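Local atomic coordinates of Crov588 (PDB entry 6NYR), a protein that is of unknown function but folds into a ring-shaped leucine-rich-repeat solenoid built from FNIP repeats. Residues 188-199 with 209-220. Residues are numbered along the deposited sequence; the frame is centred on the assembly and turned at random. Where two conformers were deposited one is given.
Sequences TYLEFGRNFNQK and LTHLTFGWYFNQ
Q220, N197 and Y217 bury the most surface between these two successive coils of the solenoid. The carboxamide oxygen of N197 takes two donors: N219 N lies 2.8 Å from N197 OD1, and Q220 NE2 lies 3.2 Å from the same atom. Both stand more than 50° out of the amide plane, on opposite faces, so neither uses a lone pair in that plane. The bend of the Q220 chain at chi2 (-66°) folds its amide back against residues 197-199. There K199 NZ donates to Q220 OE1 at 3.1 Å, so the amide of Q220 is bonded at both ends. Y217 is held by its backbone, Y217 N donating to R194 O at 2.9 Å, while its ring edge faces that carbonyl and its CD2 comes 3.4 Å from N195 OD1.

Further along, parallel bridges pair Y189, L190 and E191 with H211, L212 and T213. In the conformer given for Y189, one of two deposited, its ring makes an offset stack on H211, centroids 4.2 Å apart and planes at 7°. On the opposite face L190 CD2 meets L212 CD1 at 4.0 Å in the leucine core. The asparagine pattern repeats along the solenoid: N175 OD1 accepts from N197 N and Q198 NE2, and N219 OD1 from N241 N and Q242 NE2. Strands 189-191 and 211-213 are successive rungs on the inner wall of the ring, flanked by strands 167-169 and 233-235.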
loop_
_atom_site.group_PDB
_atom_site.type_symbol
_atom_site.label_atom_id
_atom_site.label_comp_id
_atom_site.label_asym_id
_atom_site.label_seq_id
_atom_site.Cartn_x
_atom_site.Cartn_y
_atom_site.Cartn_z
ATOM N N THR A 188 -2.962 -26.592 -14.000
ATOM C CA THR A 188 -2.741 -26.439 -12.571
ATOM C C THR A 188 -3.551 -25.310 -11.947
ATOM O O THR A 188 -3.962 -25.432 -10.791
ATOM C CB THR A 188 -1.256 -26.169 -12.280
ATOM O OG1 THR A 188 -0.873 -24.918 -12.866
ATOM C CG2 THR A 188 -0.382 -27.273 -12.847
ATOM N N TYR A 189 -3.770 -24.215 -12.673
ATOM C CA TYR A 189 -4.567 -23.084 -12.207
ATOM C C TYR A 189 -5.790 -22.952 -13.108
ATOM O O TYR A 189 -5.649 -22.809 -14.328
ATOM C CB TYR A 189 -3.751 -21.784 -12.234
ATOM C CG TYR A 189 -2.719 -21.638 -11.139
ATOM C CD1 TYR A 189 -1.725 -22.591 -10.960
ATOM C CD2 TYR A 189 -2.721 -20.531 -10.302
ATOM C CE1 TYR A 189 -0.776 -22.457 -9.963
ATOM C CE2 TYR A 189 -1.775 -20.385 -9.303
ATOM C CZ TYR A 189 -0.805 -21.348 -9.140
ATOM O OH TYR A 189 0.135 -21.204 -8.146
ATOM N N LEU A 190 -6.981 -22.993 -12.515
ATOM C CA LEU A 190 -8.229 -22.794 -13.249
ATOM C C LEU A 190 -9.042 -21.731 -12.531
ATOM O O LEU A 190 -9.314 -21.861 -11.331
ATOM C CB LEU A 190 -9.025 -24.094 -13.368
ATOM C CG LEU A 190 -10.381 -24.015 -14.079
ATOM C CD1 LEU A 190 -10.253 -23.407 -15.467
ATOM C CD2 LEU A 190 -11.035 -25.399 -14.163
ATOM N N GLU A 191 -9.412 -20.676 -13.253
ATOM C CA GLU A 191 -10.249 -19.617 -12.706
ATOM C C GLU A 191 -11.450 -19.384 -13.609
ATOM O O GLU A 191 -11.289 -19.042 -14.786
ATOM C CB GLU A 191 -9.470 -18.309 -12.535
ATOM C CG GLU A 191 -10.331 -17.210 -11.926
ATOM C CD GLU A 191 -9.557 -15.967 -11.561
ATOM O OE1 GLU A 191 -8.309 -16.006 -11.589
ATOM O OE2 GLU A 191 -10.203 -14.944 -11.246
ATOM N N PHE A 192 -12.645 -19.561 -13.057
ATOM C CA PHE A 192 -13.879 -19.193 -13.732
ATOM C C PHE A 192 -14.267 -17.760 -13.386
ATOM O O PHE A 192 -13.909 -17.228 -12.332
ATOM C CB PHE A 192 -15.017 -20.140 -13.351
ATOM C CG PHE A 192 -14.867 -21.518 -13.915
ATOM C CD1 PHE A 192 -15.091 -21.754 -15.261
ATOM C CD2 PHE A 192 -14.500 -22.577 -13.103
ATOM C CE1 PHE A 192 -14.951 -23.022 -15.786
ATOM C CE2 PHE A 192 -14.360 -23.847 -13.622
ATOM C CZ PHE A 192 -14.585 -24.069 -14.963
ATOM N N GLY A 193 -15.026 -17.143 -14.293
ATOM C CA GLY A 193 -15.421 -15.761 -14.157
ATOM C C GLY A 193 -16.831 -15.606 -13.616
ATOM O O GLY A 193 -17.460 -16.550 -13.134
ATOM N N ARG A 194 -17.337 -14.375 -13.728
ATOM C CA ARG A 194 -18.595 -14.001 -13.094
ATOM C C ARG A 194 -19.703 -15.015 -13.361
ATOM O O ARG A 194 -20.306 -15.559 -12.430
ATOM C CB ARG A 194 -19.032 -12.625 -13.608
ATOM C CG ARG A 194 -19.948 -11.847 -12.683
ATOM C CD ARG A 194 -20.319 -10.506 -13.309
ATOM N NE ARG A 194 -20.941 -10.719 -14.619
ATOM C CZ ARG A 194 -21.250 -9.756 -15.480
ATOM N NH1 ARG A 194 -21.003 -8.490 -15.178
ATOM N NH2 ARG A 194 -21.808 -10.061 -16.644
ATOM N N ASN A 195 -19.990 -15.275 -14.633
ATOM C CA ASN A 195 -21.242 -15.912 -15.017
ATOM C C ASN A 195 -21.165 -17.426 -15.128
ATOM O O ASN A 195 -22.185 -18.052 -15.439
ATOM C CB ASN A 195 -21.733 -15.335 -16.352
ATOM C CG ASN A 195 -22.207 -13.906 -16.223
ATOM O OD1 ASN A 195 -22.135 -13.313 -15.145
ATOM N ND2 ASN A 195 -22.686 -13.335 -17.321
ATOM N N PHE A 196 -20.006 -18.036 -14.913
ATOM C CA PHE A 196 -19.937 -19.482 -15.024
ATOM C C PHE A 196 -20.767 -20.123 -13.913
ATOM O O PHE A 196 -20.441 -19.987 -12.728
ATOM C CB PHE A 196 -18.503 -19.987 -14.947
ATOM C CG PHE A 196 -18.407 -21.480 -15.009
ATOM C CD1 PHE A 196 -18.454 -22.138 -16.227
ATOM C CD2 PHE A 196 -18.307 -22.229 -13.854
ATOM C CE1 PHE A 196 -18.383 -23.516 -16.290
ATOM C CE2 PHE A 196 -18.234 -23.609 -13.907
ATOM C CZ PHE A 196 -18.273 -24.255 -15.127
ATOM N N ASN A 197 -21.832 -20.834 -14.300
ATOM C CA ASN A 197 -22.715 -21.526 -13.360
ATOM C C ASN A 197 -23.166 -22.818 -14.049
ATOM O O ASN A 197 -24.330 -23.021 -14.371
ATOM C CB ASN A 197 -23.900 -20.653 -12.948
ATOM C CG ASN A 197 -24.716 -21.277 -11.833
ATOM O OD1 ASN A 197 -24.255 -22.190 -11.143
ATOM N ND2 ASN A 197 -25.935 -20.786 -11.647
ATOM N N GLN A 198 -22.206 -23.707 -14.278
ATOM C CA GLN A 198 -22.405 -24.946 -15.019
ATOM C C GLN A 198 -21.964 -26.113 -14.147
ATOM O O GLN A 198 -20.999 -26.002 -13.383
ATOM C CB GLN A 198 -21.601 -24.902 -16.325
ATOM C CG GLN A 198 -22.371 -25.217 -17.603
ATOM C CD GLN A 198 -23.762 -24.620 -17.642
ATOM O OE1 GLN A 198 -24.753 -25.353 -17.663
ATOM N NE2 GLN A 198 -23.850 -23.296 -17.645
ATOM N N LYS A 199 -22.684 -27.227 -14.247
ATOM C CA LYS A 199 -22.324 -28.412 -13.483
ATOM C C LYS A 199 -20.913 -28.869 -13.831
ATOM O O LYS A 199 -20.439 -28.704 -14.960
ATOM C CB LYS A 199 -23.316 -29.546 -13.740
ATOM C CG LYS A 199 -24.645 -29.428 -13.001
ATOM C CD LYS A 199 -25.662 -30.426 -13.559
ATOM C CE LYS A 199 -26.892 -30.557 -12.669
ATOM N NZ LYS A 199 -27.541 -29.258 -12.344
ATOM N N LEU A 209 -4.624 -30.442 -11.197
ATOM C CA LEU A 209 -5.090 -29.124 -10.790
ATOM C C LEU A 209 -4.770 -28.879 -9.319
ATOM O O LEU A 209 -5.032 -29.728 -8.463
ATOM C CB LEU A 209 -6.595 -29.013 -11.032
ATOM C CG LEU A 209 -7.218 -27.618 -11.054
ATOM C CD1 LEU A 209 -6.701 -26.845 -12.259
ATOM C CD2 LEU A 209 -8.735 -27.691 -11.081
ATOM N N THR A 210 -4.179 -27.718 -9.031
ATOM C CA THR A 210 -3.849 -27.329 -7.666
ATOM C C THR A 210 -4.669 -26.154 -7.155
ATOM O O THR A 210 -4.922 -26.077 -5.953
ATOM C CB THR A 210 -2.357 -26.974 -7.552
ATOM O OG1 THR A 210 -2.037 -25.897 -8.443
ATOM C CG2 THR A 210 -1.494 -28.187 -7.883
ATOM N N HIS A 211 -5.087 -25.242 -8.033
ATOM C CA HIS A 211 -5.789 -24.026 -7.635
ATOM C C HIS A 211 -7.083 -23.931 -8.432
ATOM O O HIS A 211 -7.048 -23.898 -9.668
ATOM C CB HIS A 211 -4.939 -22.776 -7.887
ATOM C CG HIS A 211 -3.782 -22.619 -6.952
ATOM N ND1 HIS A 211 -2.742 -23.521 -6.892
ATOM C CD2 HIS A 211 -3.489 -21.647 -6.056
ATOM C CE1 HIS A 211 -1.864 -23.118 -5.991
ATOM N NE2 HIS A 211 -2.294 -21.984 -5.467
ATOM N N LEU A 212 -8.215 -23.867 -7.734
ATOM C CA LEU A 212 -9.523 -23.767 -8.372
ATOM C C LEU A 212 -10.270 -22.595 -7.757
ATOM O O LEU A 212 -10.501 -22.568 -6.542
ATOM C CB LEU A 212 -10.326 -25.060 -8.207
ATOM C CG LEU A 212 -11.745 -25.052 -8.776
ATOM C CD1 LEU A 212 -11.734 -24.749 -10.267
ATOM C CD2 LEU A 212 -12.451 -26.379 -8.504
ATOM N N THR A 213 -10.653 -21.636 -8.596
ATOM C CA THR A 213 -11.365 -20.442 -8.171
ATOM C C THR A 213 -12.665 -20.330 -8.953
ATOM O O THR A 213 -12.650 -20.363 -10.188
ATOM C CB THR A 213 -10.522 -19.178 -8.404
ATOM O OG1 THR A 213 -9.295 -19.276 -7.674
ATOM C CG2 THR A 213 -11.277 -17.931 -7.964
ATOM N N PHE A 214 -13.782 -20.210 -8.236
ATOM C CA PHE A 214 -15.073 -19.940 -8.853
ATOM C C PHE A 214 -15.406 -18.458 -8.743
ATOM O O PHE A 214 -14.801 -17.707 -7.970
ATOM C CB PHE A 214 -16.201 -20.773 -8.219
ATOM C CG PHE A 214 -16.081 -22.239 -8.474
ATOM C CD1 PHE A 214 -16.358 -22.760 -9.726
ATOM C CD2 PHE A 214 -15.697 -23.100 -7.462
ATOM C CE1 PHE A 214 -16.239 -24.113 -9.972
ATOM C CE2 PHE A 214 -15.580 -24.458 -7.696
ATOM C CZ PHE A 214 -15.852 -24.965 -8.953
ATOM N N GLY A 215 -16.409 -18.050 -9.513
ATOM C CA GLY A 215 -16.831 -16.669 -9.551
ATOM C C GLY A 215 -18.240 -16.427 -9.049
ATOM O O GLY A 215 -18.889 -17.318 -8.493
ATOM N N TRP A 216 -18.730 -15.212 -9.303
ATOM C CA TRP A 216 -19.959 -14.702 -8.711
ATOM C C TRP A 216 -21.108 -15.699 -8.723
ATOM O O TRP A 216 -21.683 -16.002 -7.673
ATOM C CB TRP A 216 -20.340 -13.424 -9.467
ATOM C CG TRP A 216 -21.441 -12.590 -8.903
ATOM C CD1 TRP A 216 -22.781 -12.840 -8.964
ATOM C CD2 TRP A 216 -21.297 -11.337 -8.230
ATOM N NE1 TRP A 216 -23.478 -11.829 -8.353
ATOM C CE2 TRP A 216 -22.590 -10.892 -7.895
ATOM C CE3 TRP A 216 -20.198 -10.550 -7.871
ATOM C CZ2 TRP A 216 -22.814 -9.696 -7.214
ATOM C CZ3 TRP A 216 -20.422 -9.365 -7.194
ATOM C CH2 TRP A 216 -21.717 -8.949 -6.874
ATOM N N TYR A 217 -21.466 -16.212 -9.898
ATOM C CA TYR A 217 -22.728 -16.927 -10.033
ATOM C C TYR A 217 -22.614 -18.439 -9.867
ATOM O O TYR A 217 -23.649 -19.117 -9.866
ATOM C CB TYR A 217 -23.378 -16.624 -11.397
ATOM C CG TYR A 217 -24.000 -15.244 -11.482
ATOM C CD1 TYR A 217 -25.271 -14.997 -10.970
ATOM C CD2 TYR A 217 -23.319 -14.186 -12.071
ATOM C CE1 TYR A 217 -25.836 -13.740 -11.035
ATOM C CE2 TYR A 217 -23.883 -12.926 -12.145
ATOM C CZ TYR A 217 -25.140 -12.707 -11.626
ATOM O OH TYR A 217 -25.699 -11.452 -11.699
ATOM N N PHE A 218 -21.414 -18.993 -9.723
ATOM C CA PHE A 218 -21.311 -20.441 -9.617
ATOM C C PHE A 218 -22.068 -20.938 -8.391
ATOM O O PHE A 218 -21.799 -20.505 -7.264
ATOM C CB PHE A 218 -19.863 -20.900 -9.528
ATOM C CG PHE A 218 -19.728 -22.393 -9.393
ATOM C CD1 PHE A 218 -19.824 -23.216 -10.506
ATOM C CD2 PHE A 218 -19.535 -22.974 -8.152
ATOM C CE1 PHE A 218 -19.710 -24.587 -10.383
ATOM C CE2 PHE A 218 -19.421 -24.345 -8.023
ATOM C CZ PHE A 218 -19.509 -25.150 -9.140
ATOM N N ASN A 219 -23.007 -21.857 -8.607
ATOM C CA ASN A 219 -23.774 -22.416 -7.500
ATOM C C ASN A 219 -24.315 -23.795 -7.857
ATOM O O ASN A 219 -25.531 -24.011 -7.859
ATOM C CB ASN A 219 -24.922 -21.484 -7.110
ATOM C CG ASN A 219 -25.545 -21.860 -5.779
ATOM O OD1 ASN A 219 -24.951 -22.596 -4.990
ATOM N ND2 ASN A 219 -26.736 -21.348 -5.518
ATOM N N GLN A 220 -23.417 -24.731 -8.153
ATOM C CA GLN A 220 -23.774 -26.113 -8.430
ATOM C C GLN A 220 -23.145 -27.003 -7.371
ATOM O O GLN A 220 -22.088 -26.679 -6.821
ATOM C CB GLN A 220 -23.289 -26.553 -9.816
ATOM C CG GLN A 220 -23.856 -25.750 -10.966
ATOM C CD GLN A 220 -25.349 -25.939 -11.131
ATOM O OE1 GLN A 220 -25.871 -27.046 -10.987
ATOM N NE2 GLN A 220 -26.049 -24.850 -11.432
HETATM O O HOH W 1 -7.517 -20.538 -9.303
#